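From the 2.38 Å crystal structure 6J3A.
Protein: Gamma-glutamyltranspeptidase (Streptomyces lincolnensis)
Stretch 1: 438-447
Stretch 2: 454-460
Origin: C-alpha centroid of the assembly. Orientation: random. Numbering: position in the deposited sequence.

Stretch 1 (438-447) PSGGWLQSNP
Stretch 2 454-460: FPLGTRL

Water does much of the bonding here: the two stretches share only two direct hydrogen bonds, yet four ordered waters bridge them, most joining one backbone to the other. Water 1 donates to Gly441 O at 3.0 Å and to Pro455 O at 2.8 Å; water 3 donates to Trp442 O at 2.6 Å and Leu456 O at 2.9 Å. Water 4 donates to Pro447 O at 2.9 Å and accepts from Leu456 N at 2.8 Å. Water 2 accepts from Gly441 N at 3.0 Å and lies 3.1 Å from Thr458 OG1, bringing a side chain into the network.

The register runs in reverse order, without strand pairing. Gly441 CA lies 4.0 Å from Gly457 CA, and Asn446 CA lies 5.4 Å from Pro455 CA, so advancing along 438-447 means retreating along 454-460. The first stretch has no regular helix or strand. Ser439 is extended (phi/psi -163/175), Gly440 (78/160) and Gly441 (74/29) take positive phi, which favours glycine, and a type I turn runs from Trp442 (-76/162) through Leu443 (-71/-22) and Gln444 (-97/5) to Ser445 (-133/-3). Asn446 (-149/151) and Pro447 (-64/144) extend again. In the second stretch Pro455 (-94/170), Leu456 (-74/162) and Gly457 (-80/-175) are extended, Thr458 is at -145/33, and a 3-10 segment begins at Arg459 (-79/-24). The backbones come close, Gly441 N lying 3.7 Å from Gly457 CA; a CB on Gly441 would come within 3.5 Å of Pro455 O, whereas Gly457 has room for one.

Arg459 anchors one end. Its chain leaves sideways and, with chi angles t, p, p and 179°, curls so that its tip approaches the first stretch. NH2 donates to Ser439 OG at 2.7 Å, with Ser439 in rotamer t; the hydroxyl lies at the guanidinium edge, near its plane, where N-H groups point. Gly440 N is also near that edge, 3.4 Å from Arg459 NH2, but both are donors and do not bond.

Asn446 secures the other end. Its CB points toward the second stretch, and with chi1 -98° and chi2 -60° its ND2 donates to Leu456 O at 3.0 Å. Gly457 O is nearer to Asn446 ND2, at 2.9 Å, but the angle is too poor for a hydrogen bond. The amide NH2 suits this site as a donor to a backbone carbonyl, and Leu456 O also accepts from water 3.

Pro455, ring pucker C-gamma endo, packs against backbone as much as side chains: its CG is 3.3 Å from Trp442 O, its CB 3.3 Å from Asn446 O, and its CD 3.5 Å from Gly441 O. The compact ring offers carbon to these carbonyls.

Trp442 starts away, but chi1 49° (p) and chi2 64° bring its indole back, CZ2 lying 3.8 Å from Thr458 OG1 and CZ3 4.1 Å from Arg459 NH2, both oblique to the ring. Its NE1 bonds weakly to Ser445 OG at 2.8 Å (Ser445 rotamer m), tying the turn together. Thr458, rotamer p, turns its methyl to Ser445, Thr458 CG2 being 3.7 Å from Ser445 CB, while its hydroxyl meets water 2.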

# COMPACT_ATOMS: atom_id res chain seq x y z
N PRO A 438 -8.26 -0.21 -19.04
CA PRO A 438 -7.92 -1.17 -20.09
C PRO A 438 -8.49 -2.56 -19.84
O PRO A 438 -8.58 -3.00 -18.69
CB PRO A 438 -6.40 -1.20 -20.07
CG PRO A 438 -6.06 -0.90 -18.67
CD PRO A 438 -7.08 0.10 -18.21
N SER A 439 -8.85 -3.25 -20.92
CA SER A 439 -9.56 -4.51 -20.83
C SER A 439 -9.47 -5.25 -22.15
O SER A 439 -8.92 -4.73 -23.12
CB SER A 439 -11.03 -4.23 -20.51
OG SER A 439 -11.77 -5.43 -20.34
N GLY A 440 -10.00 -6.47 -22.16
CA GLY A 440 -10.09 -7.29 -23.37
C GLY A 440 -8.79 -7.95 -23.75
O GLY A 440 -7.70 -7.52 -23.33
N GLY A 441 -8.89 -9.00 -24.56
CA GLY A 441 -7.73 -9.79 -24.97
C GLY A 441 -7.25 -10.67 -23.84
O GLY A 441 -6.07 -11.00 -23.77
N TRP A 442 -8.19 -11.05 -22.96
CA TRP A 442 -7.89 -11.94 -21.85
C TRP A 442 -7.73 -13.38 -22.30
O TRP A 442 -8.17 -13.74 -23.40
CB TRP A 442 -8.92 -11.82 -20.72
CG TRP A 442 -10.36 -11.90 -21.09
CD1 TRP A 442 -11.01 -12.96 -21.64
CD2 TRP A 442 -11.34 -10.88 -20.91
NE1 TRP A 442 -12.34 -12.66 -21.81
CE2 TRP A 442 -12.57 -11.39 -21.38
CE3 TRP A 442 -11.31 -9.57 -20.39
CZ2 TRP A 442 -13.75 -10.63 -21.36
CZ3 TRP A 442 -12.48 -8.82 -20.36
CH2 TRP A 442 -13.69 -9.36 -20.84
N LEU A 443 -7.11 -14.19 -21.45
CA LEU A 443 -6.65 -15.53 -21.85
C LEU A 443 -7.73 -16.57 -22.08
O LEU A 443 -7.50 -17.53 -22.80
CB LEU A 443 -5.63 -16.09 -20.84
CG LEU A 443 -6.08 -16.42 -19.40
CD1 LEU A 443 -6.69 -17.81 -19.22
CD2 LEU A 443 -4.90 -16.28 -18.45
N GLN A 444 -8.91 -16.38 -21.49
CA GLN A 444 -9.91 -17.44 -21.34
C GLN A 444 -10.99 -17.42 -22.43
O GLN A 444 -11.94 -18.21 -22.36
CB GLN A 444 -10.59 -17.39 -19.96
CG GLN A 444 -11.51 -16.19 -19.72
CD GLN A 444 -10.85 -15.04 -18.96
OE1 GLN A 444 -11.50 -14.40 -18.14
NE2 GLN A 444 -9.57 -14.76 -19.22
N SER A 445 -10.83 -16.52 -23.41
CA SER A 445 -11.87 -16.28 -24.43
C SER A 445 -11.42 -16.22 -25.90
O SER A 445 -12.26 -16.11 -26.79
CB SER A 445 -12.65 -15.01 -24.05
OG SER A 445 -13.27 -15.16 -22.78
N ASN A 446 -10.12 -16.32 -26.17
CA ASN A 446 -9.62 -16.61 -27.52
C ASN A 446 -8.33 -17.40 -27.45
O ASN A 446 -7.55 -17.26 -26.50
CB ASN A 446 -9.41 -15.33 -28.33
CG ASN A 446 -10.57 -15.01 -29.26
OD1 ASN A 446 -10.91 -15.79 -30.15
ND2 ASN A 446 -11.17 -13.84 -29.08
N PRO A 447 -8.08 -18.23 -28.47
CA PRO A 447 -6.78 -18.88 -28.52
C PRO A 447 -5.66 -17.85 -28.69
O PRO A 447 -5.83 -16.85 -29.39
CB PRO A 447 -6.89 -19.76 -29.77
CG PRO A 447 -7.81 -19.00 -30.66
CD PRO A 447 -8.84 -18.43 -29.72
N PHE A 454 -0.35 -13.65 -27.16
CA PHE A 454 -1.62 -13.19 -26.58
C PHE A 454 -2.75 -13.34 -27.60
O PHE A 454 -2.48 -13.40 -28.79
CB PHE A 454 -1.52 -11.73 -26.11
CG PHE A 454 -1.04 -10.78 -27.17
CD1 PHE A 454 -1.94 -10.21 -28.06
CD2 PHE A 454 0.31 -10.48 -27.28
CE1 PHE A 454 -1.48 -9.34 -29.05
CE2 PHE A 454 0.76 -9.61 -28.26
CZ PHE A 454 -0.14 -9.04 -29.15
N PRO A 455 -4.02 -13.39 -27.12
CA PRO A 455 -5.17 -13.53 -27.99
C PRO A 455 -5.84 -12.22 -28.40
O PRO A 455 -5.55 -11.15 -27.87
CB PRO A 455 -6.14 -14.33 -27.12
CG PRO A 455 -5.84 -13.89 -25.73
CD PRO A 455 -4.42 -13.40 -25.70
N LEU A 456 -6.76 -12.35 -29.35
CA LEU A 456 -7.70 -11.29 -29.71
C LEU A 456 -8.81 -11.10 -28.67
O LEU A 456 -9.09 -11.99 -27.84
CB LEU A 456 -8.33 -11.60 -31.07
CG LEU A 456 -7.42 -11.39 -32.28
CD1 LEU A 456 -7.90 -12.22 -33.46
CD2 LEU A 456 -7.37 -9.92 -32.66
N GLY A 457 -9.44 -9.94 -28.76
CA GLY A 457 -10.49 -9.53 -27.82
C GLY A 457 -11.83 -10.16 -28.12
O GLY A 457 -11.95 -11.00 -29.00
N THR A 458 -12.84 -9.74 -27.37
CA THR A 458 -14.20 -10.27 -27.50
C THR A 458 -15.29 -9.21 -27.27
O THR A 458 -16.37 -9.53 -26.76
CB THR A 458 -14.43 -11.41 -26.50
OG1 THR A 458 -14.19 -10.93 -25.17
CG2 THR A 458 -13.51 -12.61 -26.80
N ARG A 459 -15.01 -7.96 -27.64
CA ARG A 459 -15.91 -6.85 -27.26
C ARG A 459 -17.16 -6.75 -28.12
O ARG A 459 -18.18 -6.23 -27.66
CB ARG A 459 -15.16 -5.51 -27.24
CG ARG A 459 -15.84 -4.39 -26.44
CD ARG A 459 -15.96 -4.65 -24.95
NE ARG A 459 -14.67 -4.94 -24.34
CZ ARG A 459 -14.46 -5.20 -23.06
NH1 ARG A 459 -15.46 -5.22 -22.19
NH2 ARG A 459 -13.22 -5.46 -22.64
N LEU A 460 -17.12 -7.27 -29.35
CA LEU A 460 -18.33 -7.33 -30.19
C LEU A 460 -19.46 -8.13 -29.57
O LEU A 460 -20.61 -8.03 -30.01
CB LEU A 460 -18.02 -7.87 -31.60
CG LEU A 460 -16.97 -7.08 -32.39
CD1 LEU A 460 -16.75 -7.68 -33.76
CD2 LEU A 460 -17.39 -5.63 -32.54
O HOH W 1 -4.42 -9.60 -25.84
O HOH W 2 -11.13 -10.93 -24.45
O HOH W 3 -9.83 -12.94 -25.20
O HOH W 4 -7.03 -14.68 -30.83